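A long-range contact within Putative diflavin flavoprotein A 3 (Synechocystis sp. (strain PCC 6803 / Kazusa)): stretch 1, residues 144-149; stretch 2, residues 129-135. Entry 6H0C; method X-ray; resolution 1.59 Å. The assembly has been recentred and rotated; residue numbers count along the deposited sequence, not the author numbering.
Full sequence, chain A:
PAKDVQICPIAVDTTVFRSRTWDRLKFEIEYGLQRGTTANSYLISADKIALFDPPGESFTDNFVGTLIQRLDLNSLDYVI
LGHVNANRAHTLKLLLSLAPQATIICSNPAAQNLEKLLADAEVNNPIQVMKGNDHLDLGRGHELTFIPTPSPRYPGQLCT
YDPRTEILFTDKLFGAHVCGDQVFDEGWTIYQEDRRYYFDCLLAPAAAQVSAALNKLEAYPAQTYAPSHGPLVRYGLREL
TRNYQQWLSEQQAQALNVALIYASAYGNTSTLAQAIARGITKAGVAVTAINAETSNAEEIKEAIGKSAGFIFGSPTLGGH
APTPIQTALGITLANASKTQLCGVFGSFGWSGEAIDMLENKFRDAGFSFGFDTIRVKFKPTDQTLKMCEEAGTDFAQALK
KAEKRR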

# COMPACT_ATOMS: atom_id res chain seq x y z
N LEU A 144 -16.14 14.95 -9.70
CA LEU A 144 -15.06 14.40 -8.91
C LEU A 144 -13.82 15.28 -8.97
O LEU A 144 -13.48 15.83 -10.02
CB LEU A 144 -14.73 12.99 -9.39
CG LEU A 144 -15.92 12.04 -9.56
CD1 LEU A 144 -15.44 10.67 -10.07
CD2 LEU A 144 -16.71 11.91 -8.25
N THR A 145 -13.14 15.40 -7.83
CA THR A 145 -11.81 16.01 -7.77
C THR A 145 -10.79 14.96 -7.33
O THR A 145 -11.05 14.18 -6.42
CB THR A 145 -11.79 17.22 -6.82
OG1 THR A 145 -12.62 18.25 -7.34
CG2 THR A 145 -10.38 17.77 -6.68
N PHE A 146 -9.63 14.94 -7.98
CA PHE A 146 -8.64 13.91 -7.66
C PHE A 146 -7.48 14.45 -6.83
O PHE A 146 -7.04 15.58 -7.01
CB PHE A 146 -8.15 13.26 -8.95
CG PHE A 146 -9.25 12.57 -9.71
CD1 PHE A 146 -9.93 13.22 -10.73
CD2 PHE A 146 -9.64 11.28 -9.37
CE1 PHE A 146 -10.97 12.59 -11.41
CE2 PHE A 146 -10.67 10.64 -10.04
CZ PHE A 146 -11.34 11.30 -11.07
N ILE A 147 -6.99 13.62 -5.92
CA ILE A 147 -5.88 13.95 -5.04
C ILE A 147 -4.85 12.82 -4.99
O ILE A 147 -5.08 11.82 -4.28
CB ILE A 147 -6.34 14.23 -3.58
CG1 ILE A 147 -7.52 15.20 -3.55
CG2 ILE A 147 -5.16 14.74 -2.75
CD1 ILE A 147 -8.87 14.53 -3.44
N PRO A 148 -3.74 12.95 -5.74
CA PRO A 148 -2.64 11.98 -5.61
C PRO A 148 -2.10 11.90 -4.17
O PRO A 148 -1.86 12.93 -3.54
CB PRO A 148 -1.57 12.53 -6.58
CG PRO A 148 -2.36 13.30 -7.60
CD PRO A 148 -3.49 13.93 -6.81
N THR A 149 -1.93 10.70 -3.65
CA THR A 149 -1.42 10.56 -2.29
C THR A 149 -0.37 9.45 -2.25
O THR A 149 -0.57 8.41 -1.62
CB THR A 149 -2.56 10.26 -1.28
OG1 THR A 149 -3.32 9.13 -1.73
CG2 THR A 149 -3.48 11.47 -1.14
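Stretch 2, residues 129-135: VMKGNDH

Leu144 to Pro148 belong to a strand that begins earlier in the chain, with Thr149 already beyond it. Stretch 2 runs antiparallel alongside: it approaches near Pro148, folds through a type II turn from Lys131 to Asp134, and leaves beside Leu144 and Thr145. The turn is closed by Asp134 N to Lys131 O at 3.0 Å and braced by Lys131 N to Asp134 OD2 at 2.9 Å; Asn133, at phi/psi 74/10, supplies its left-handed corner.

At Leu144 the contact is made by the backbone, since the end of the side chain leads away. Leu144 O lies 3.0 Å from His135 CA, a CA-H...O contact with an angle of 137° at the hydrogen.

Thr145 forms an antiparallel, non-hydrogen-bonded bridge with His135, CA to CA 4.6 Å. Their side chains share a face of the sheet, so His135 ND1 reaches Thr145 OG1 at 2.8 Å; the N-H...O angle of 119° makes this a weak hydrogen bond. Thr145 CA also lies 3.4 Å from Asp134 O.

Phe146 anchors the pairing in both directions. Phe146 N donates to Asp134 O at 3.0 Å (156°), and Phe146 O accepts from Asn133 N at 3.0 Å (155°), while Gly132 CA approaches that same O at 3.5 Å. The Phe146 ring, with chi1 at -62°, is covered on one face by Met130: Met130 CG lies 3.9 Å from the ring centroid, 20° off the normal, and Met130 CE comes within 3.5 Å of Phe146 CE1. Met130 SD lies 4.5 Å from the centroid of the Phe146 ring, 42° off the normal, so its approach is oblique.

Ile147 points away and makes no contact. Pro148 points back toward stretch 2, with Pro148 CD 3.4 Å from Gly132 N and 3.9 Å from Lys131 C, packing the ring against the start of the turn. Thr149 is out of reach. Together the stretches bury 404 Å², both sides summed.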

# COMPACT_ATOMS: atom_id res chain seq x y z
N VAL A 129 -4.83 10.19 -17.34
CA VAL A 129 -4.09 10.46 -16.12
C VAL A 129 -4.66 11.66 -15.35
O VAL A 129 -4.96 12.70 -15.92
CB VAL A 129 -2.61 10.72 -16.42
CG1 VAL A 129 -1.88 11.11 -15.16
CG2 VAL A 129 -1.99 9.47 -17.03
N MET A 130 -4.81 11.49 -14.04
CA MET A 130 -5.30 12.57 -13.19
C MET A 130 -4.23 13.05 -12.21
O MET A 130 -3.50 12.26 -11.59
CB MET A 130 -6.56 12.12 -12.44
CG MET A 130 -7.76 11.80 -13.34
SD MET A 130 -8.39 13.25 -14.22
CE MET A 130 -9.98 12.65 -14.79
N LYS A 131 -4.14 14.37 -12.10
CA LYS A 131 -3.20 15.06 -11.23
C LYS A 131 -4.02 15.80 -10.16
O LYS A 131 -5.24 15.87 -10.25
CB LYS A 131 -2.33 16.02 -12.04
CG LYS A 131 -1.37 16.88 -11.24
CD LYS A 131 -0.56 17.81 -12.14
CE LYS A 131 0.55 18.53 -11.36
NZ LYS A 131 1.35 19.44 -12.24
N GLY A 132 -3.34 16.33 -9.15
CA GLY A 132 -4.02 17.04 -8.08
C GLY A 132 -4.91 18.15 -8.61
O GLY A 132 -4.47 18.95 -9.43
N ASN A 133 -6.16 18.17 -8.14
CA ASN A 133 -7.14 19.19 -8.51
C ASN A 133 -7.71 19.06 -9.92
O ASN A 133 -8.41 19.96 -10.39
CB ASN A 133 -6.56 20.59 -8.31
CG ASN A 133 -6.16 20.85 -6.86
OD1 ASN A 133 -6.87 20.46 -5.93
ND2 ASN A 133 -5.02 21.51 -6.67
N ASP A 134 -7.42 17.95 -10.60
CA ASP A 134 -8.13 17.60 -11.83
C ASP A 134 -9.55 17.19 -11.50
O ASP A 134 -9.84 16.76 -10.38
CB ASP A 134 -7.44 16.47 -12.59
CG ASP A 134 -6.27 16.95 -13.44
OD1 ASP A 134 -6.12 18.17 -13.61
OD2 ASP A 134 -5.51 16.09 -13.93
N HIS A 135 -10.44 17.30 -12.49
CA HIS A 135 -11.84 16.96 -12.28
C HIS A 135 -12.36 15.98 -13.33
O HIS A 135 -11.83 15.89 -14.43
CB HIS A 135 -12.71 18.22 -12.29
CG HIS A 135 -12.26 19.28 -11.34
ND1 HIS A 135 -12.39 19.16 -9.97
CD2 HIS A 135 -11.68 20.49 -11.55
CE1 HIS A 135 -11.90 20.24 -9.38
NE2 HIS A 135 -11.47 21.06 -10.32